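Long-range contacts in sorting nexin-3 (Saccharomyces cerevisiae, PDB 1OCS), which binds phosphatidylinositol 3-phosphate and serves in retrieval of late Golgi membrane proteins from the prevacuolar compartment: residues Lys44-Asn49 / Phe57-Ile62; Pro69-Arg74 / Val150-Ile155. All coordinates share one frame; numbering follows the deposited sequence.

Interaction 1. Residues Lys44-Asn49 / Phe57-Ile62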
# COMPACT_ATOMS: atom_id res chain seq x y z
N LYS A 44 11.48 -4.19 -6.14
CA LYS A 44 12.34 -4.06 -7.31
C LYS A 44 12.99 -2.68 -7.40
O LYS A 44 12.31 -1.66 -7.33
CB LYS A 44 11.55 -4.32 -8.60
CG LYS A 44 11.25 -5.80 -8.86
CD LYS A 44 10.18 -5.98 -9.94
CE LYS A 44 10.59 -5.38 -11.28
NZ LYS A 44 9.46 -5.44 -12.27
N THR A 45 14.30 -2.66 -7.56
CA THR A 45 15.01 -1.40 -7.71
C THR A 45 15.29 -1.28 -9.20
O THR A 45 15.96 -2.12 -9.80
CB THR A 45 16.33 -1.39 -6.93
OG1 THR A 45 16.02 -1.35 -5.53
CG2 THR A 45 17.16 -0.16 -7.29
N HIS A 46 14.74 -0.23 -9.79
CA HIS A 46 14.88 0.01 -11.22
C HIS A 46 16.16 0.75 -11.57
O HIS A 46 16.30 1.95 -11.32
CB HIS A 46 13.64 0.77 -11.70
CG HIS A 46 12.36 0.07 -11.37
ND1 HIS A 46 11.79 -0.86 -12.21
CD2 HIS A 46 11.60 0.09 -10.25
CE1 HIS A 46 10.73 -1.39 -11.63
NE2 HIS A 46 10.59 -0.83 -10.44
N ILE A 47 17.09 -0.00 -12.15
CA ILE A 47 18.39 0.51 -12.55
C ILE A 47 18.31 1.25 -13.88
O ILE A 47 17.79 0.72 -14.87
CB ILE A 47 19.41 -0.66 -12.65
CG1 ILE A 47 19.63 -1.25 -11.25
CG2 ILE A 47 20.71 -0.18 -13.26
CD1 ILE A 47 20.54 -2.46 -11.22
N PRO A 48 18.81 2.49 -13.93
CA PRO A 48 18.77 3.27 -15.17
C PRO A 48 19.75 2.71 -16.20
O PRO A 48 20.85 2.31 -15.85
CB PRO A 48 19.15 4.67 -14.69
CG PRO A 48 20.13 4.37 -13.60
CD PRO A 48 19.45 3.25 -12.84
N ASN A 49 19.32 2.69 -17.45
CA ASN A 49 20.17 2.18 -18.53
C ASN A 49 20.66 3.32 -19.42
O ASN A 49 21.64 3.17 -20.15
CB ASN A 49 19.41 1.15 -19.37
CG ASN A 49 18.94 -0.03 -18.54
OD1 ASN A 49 19.73 -0.68 -17.85
ND2 ASN A 49 17.65 -0.33 -18.62
N PHE A 57 15.14 3.99 -8.60
CA PHE A 57 14.13 3.98 -7.55
C PHE A 57 13.64 2.56 -7.31
O PHE A 57 13.88 1.66 -8.13
CB PHE A 57 12.95 4.87 -7.95
CG PHE A 57 12.02 4.24 -8.96
CD1 PHE A 57 10.84 3.60 -8.55
CD2 PHE A 57 12.31 4.27 -10.32
CE1 PHE A 57 9.98 3.01 -9.48
CE2 PHE A 57 11.46 3.69 -11.26
CZ PHE A 57 10.29 3.06 -10.84
N THR A 58 12.98 2.33 -6.19
CA THR A 58 12.44 1.01 -5.93
C THR A 58 10.96 1.08 -5.59
O THR A 58 10.48 2.04 -4.98
CB THR A 58 13.21 0.25 -4.80
OG1 THR A 58 12.35 0.03 -3.68
CG2 THR A 58 14.44 1.01 -4.36
N ASP A 59 10.22 0.08 -6.04
CA ASP A 59 8.81 0.03 -5.72
C ASP A 59 8.47 -1.39 -5.30
O ASP A 59 9.29 -2.31 -5.45
CB ASP A 59 7.94 0.52 -6.90
CG ASP A 59 8.15 -0.28 -8.17
OD1 ASP A 59 7.56 0.13 -9.19
OD2 ASP A 59 8.87 -1.30 -8.15
N TYR A 60 7.28 -1.56 -4.75
CA TYR A 60 6.84 -2.86 -4.25
C TYR A 60 5.52 -3.26 -4.87
O TYR A 60 4.69 -2.42 -5.18
CB TYR A 60 6.69 -2.78 -2.73
CG TYR A 60 7.89 -2.20 -2.03
CD1 TYR A 60 8.18 -0.83 -2.12
CD2 TYR A 60 8.78 -3.01 -1.33
CE1 TYR A 60 9.33 -0.30 -1.54
CE2 TYR A 60 9.93 -2.49 -0.74
CZ TYR A 60 10.20 -1.13 -0.86
OH TYR A 60 11.35 -0.61 -0.31
N GLU A 61 5.34 -4.56 -5.04
CA GLU A 61 4.10 -5.06 -5.61
C GLU A 61 3.08 -5.34 -4.51
O GLU A 61 3.40 -5.91 -3.47
CB GLU A 61 4.34 -6.34 -6.41
CG GLU A 61 3.07 -6.96 -6.95
CD GLU A 61 3.33 -8.24 -7.72
OE1 GLU A 61 4.01 -8.19 -8.76
OE2 GLU A 61 2.85 -9.31 -7.28
N ILE A 62 1.85 -4.92 -4.75
CA ILE A 62 0.76 -5.18 -3.83
C ILE A 62 -0.17 -6.13 -4.58
O ILE A 62 -0.61 -5.82 -5.69
CB ILE A 62 -0.03 -3.91 -3.45
CG1 ILE A 62 0.88 -2.89 -2.76
CG2 ILE A 62 -1.18 -4.29 -2.51
CD1 ILE A 62 0.16 -1.63 -2.32

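Interaction 2. Residues Pro69-Arg74 / Val150-Ile155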
# COMPACT_ATOMS: atom_id res chain seq x y z
N PRO A 69 -17.86 -5.43 -1.50
CA PRO A 69 -18.67 -4.62 -2.41
C PRO A 69 -18.10 -3.26 -2.79
O PRO A 69 -18.51 -2.68 -3.79
CB PRO A 69 -20.01 -4.51 -1.66
CG PRO A 69 -19.61 -4.60 -0.23
CD PRO A 69 -18.58 -5.71 -0.25
N SER A 70 -17.15 -2.75 -2.01
CA SER A 70 -16.56 -1.45 -2.33
C SER A 70 -15.52 -1.55 -3.44
O SER A 70 -15.14 -0.55 -4.04
CB SER A 70 -15.91 -0.82 -1.09
OG SER A 70 -14.94 -1.68 -0.52
N PHE A 71 -15.06 -2.77 -3.72
CA PHE A 71 -14.07 -2.98 -4.76
C PHE A 71 -14.74 -3.29 -6.10
O PHE A 71 -15.90 -3.72 -6.12
CB PHE A 71 -13.11 -4.11 -4.37
CG PHE A 71 -12.13 -3.72 -3.29
CD1 PHE A 71 -12.56 -3.54 -1.98
CD2 PHE A 71 -10.79 -3.51 -3.59
CE1 PHE A 71 -11.66 -3.16 -0.98
CE2 PHE A 71 -9.88 -3.14 -2.60
CZ PHE A 71 -10.32 -2.96 -1.29
N HIS A 72 -14.02 -3.09 -7.19
CA HIS A 72 -14.57 -3.29 -8.53
C HIS A 72 -14.13 -4.56 -9.25
O HIS A 72 -14.66 -4.90 -10.30
CB HIS A 72 -14.23 -2.07 -9.39
CG HIS A 72 -14.58 -0.77 -8.74
ND1 HIS A 72 -15.85 -0.25 -8.73
CD2 HIS A 72 -13.82 0.09 -8.02
CE1 HIS A 72 -15.87 0.87 -8.03
NE2 HIS A 72 -14.65 1.10 -7.59
N LYS A 73 -13.14 -5.25 -8.70
CA LYS A 73 -12.66 -6.50 -9.29
C LYS A 73 -12.09 -7.39 -8.20
O LYS A 73 -11.76 -6.92 -7.12
CB LYS A 73 -11.63 -6.21 -10.40
CG LYS A 73 -10.44 -5.36 -10.01
CD LYS A 73 -9.87 -4.69 -11.26
CE LYS A 73 -8.49 -4.10 -11.03
NZ LYS A 73 -7.45 -5.17 -10.95
N ARG A 74 -12.01 -8.69 -8.49
CA ARG A 74 -11.53 -9.66 -7.51
C ARG A 74 -10.05 -9.58 -7.23
O ARG A 74 -9.63 -9.58 -6.07
CB ARG A 74 -11.89 -11.08 -7.98
CG ARG A 74 -11.51 -12.22 -7.02
CD ARG A 74 -11.99 -13.55 -7.60
NE ARG A 74 -11.75 -14.71 -6.75
CZ ARG A 74 -12.47 -15.05 -5.69
NH1 ARG A 74 -13.51 -14.32 -5.31
NH2 ARG A 74 -12.17 -16.15 -5.02
N VAL A 150 -10.38 5.69 -0.66
CA VAL A 150 -8.95 5.80 -0.90
C VAL A 150 -8.27 4.43 -0.84
O VAL A 150 -7.37 4.14 -1.63
CB VAL A 150 -8.27 6.74 0.13
CG1 VAL A 150 -6.77 6.77 -0.10
CG2 VAL A 150 -8.83 8.15 -0.01
N LEU A 151 -8.71 3.59 0.11
CA LEU A 151 -8.16 2.24 0.27
C LEU A 151 -8.31 1.50 -1.06
O LEU A 151 -7.36 0.89 -1.57
CB LEU A 151 -8.95 1.48 1.34
CG LEU A 151 -8.36 0.36 2.20
CD1 LEU A 151 -9.48 -0.63 2.51
CD2 LEU A 151 -7.19 -0.33 1.52
N VAL A 152 -9.52 1.54 -1.62
CA VAL A 152 -9.81 0.86 -2.88
C VAL A 152 -8.93 1.37 -4.03
O VAL A 152 -8.34 0.58 -4.76
CB VAL A 152 -11.29 1.04 -3.30
CG1 VAL A 152 -11.56 0.29 -4.61
CG2 VAL A 152 -12.21 0.52 -2.20
N ARG A 153 -8.83 2.68 -4.17
CA ARG A 153 -8.03 3.26 -5.24
C ARG A 153 -6.56 2.90 -5.10
O ARG A 153 -5.89 2.57 -6.09
CB ARG A 153 -8.18 4.78 -5.27
CG ARG A 153 -7.58 5.44 -6.52
CD ARG A 153 -8.01 6.90 -6.64
NE ARG A 153 -7.05 7.81 -6.03
CZ ARG A 153 -5.87 8.12 -6.56
NH1 ARG A 153 -5.50 7.58 -7.71
NH2 ARG A 153 -5.06 8.97 -5.93
N PHE A 154 -6.04 2.95 -3.88
CA PHE A 154 -4.64 2.62 -3.63
C PHE A 154 -4.31 1.20 -4.03
O PHE A 154 -3.20 0.90 -4.49
CB PHE A 154 -4.30 2.80 -2.15
CG PHE A 154 -2.85 2.57 -1.83
CD1 PHE A 154 -1.88 3.46 -2.29
CD2 PHE A 154 -2.44 1.48 -1.07
CE1 PHE A 154 -0.53 3.27 -2.00
CE2 PHE A 154 -1.09 1.27 -0.77
CZ PHE A 154 -0.13 2.17 -1.24
N ILE A 155 -5.28 0.31 -3.86
CA ILE A 155 -5.10 -1.10 -4.20
C ILE A 155 -5.36 -1.41 -5.68
O ILE A 155 -4.66 -2.23 -6.27
CB ILE A 155 -6.04 -1.97 -3.33
CG1 ILE A 155 -5.54 -1.99 -1.88
CG2 ILE A 155 -6.16 -3.39 -3.91
CD1 ILE A 155 -6.51 -2.60 -0.89

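Interaction 1. Residues Lys44-Asn49 / Phe57-Ile62
K44 and D59 form an antiparallel hydrogen-bonded pair near the turn of the hairpin made by strands 36-46 and 57-66, K44 N reaching D59 O and D59 N reaching K44 O, each at 3.0 Å. One residue along, T45 and T58 make the non-hydrogen-bonded pair; their side chains lie on the face of the sheet where both touch I124 of helix 121-139 and F119. H46, F57 and D59 occupy the other face. The imidazole of H46 and the phenyl ring of F57 form an offset stack, centroids 4.4 Å apart and planes at 21°. H46 CD2 sits over the F57 face toward its rim, 3.3 Å from F57 CZ. At the imidazole edge, H46 NE2 gives a nearly straight bond to D59 OD2 (2.9 Å, 163° at the hydrogen). The acceptor lies in the ring plane; the ring stands almost perpendicular to the carboxylate, and NE2 meets OD2 from above the carboxylate plane. D59 CG sits between the backbone N and the carbonyl carbon (chi1 59°), the carboxylate ending nearer K44-H46 than CB, and OD2 also forms a salt bridge to R79. F57 makes a cation-pi contact with R81, which binds phosphatidylinositol 3-phosphate; this probably places F57 in the second shell of the lipid site. The carboxylate would tend to favour a protonated H46, although the R79 salt bridge would probably offset part of this.

Interaction 2. Residues Pro69-Arg74 / Val150-Ile155
F71 and V152 meet where the loop between strands 57-66 and 75-81 lies against helix 149-156. V152 points its side chain at the loop and sets CG2 over the middle of the phenyl face, 4.0 Å from the F71 centroid and 13° off the ring normal, a CH-pi contact. Its other methyl, CG1, is 4.0 Å from F71 CD2, so both branches of the valine bear on the ring. The backbone adds to this close part, S70 O lying 3.6 Å from V152 CG2, while the S70 hydroxyl turns to a hydrogen bond with Q145 O. One helical turn on, I155 comes to the rim instead: I155 CD1 lies 3.8 Å from F71 CE2, with CG2 of the same residue in the ring plane. F71 CG is anti to the carbonyl carbon (chi1 -73°), and the ring beyond it comes nearer the helix than CB does; the ring also touches L36 and T66 of the sheet. In this PX domain a three-stranded antiparallel sheet packs on a group of helices, and F71 belongs to the apolar layer between the two; I155 enters the same layer, touching I38 and C64. An alanine in place of F71 would probably open a gap between loop and helix, leaving V152 CG2 and I155 CD1 without the ring they pack on. Contacts thin out at H72. Exposed at the surface, H72 comes no nearer than 4.1 Å, CD2 to V152 CG1. No hydrogen bond joins the two segments, but the backbone N of H72 bonds to E156 OE1 just beyond I155.

From the N terminus, the chain first runs out along strand 36-46 and turns back into strand 57-66, and interaction 1 closes that short hairpin loop. Strand 57-66 then leads to the loop at 69-74, where interaction 2 opens; it closes only after strand 75-81 and most of the helices have been laid down. The two contacts are therefore in series, neither nested nor crossed, with centres about 24 Å apart. Interaction 1 ties neighbouring strands within the sheet, whereas interaction 2 fastens a loop of the sheet to helix 149-156. They touch where I62 CD1 packs 3.5 Å from F154 CE2, strand against helix.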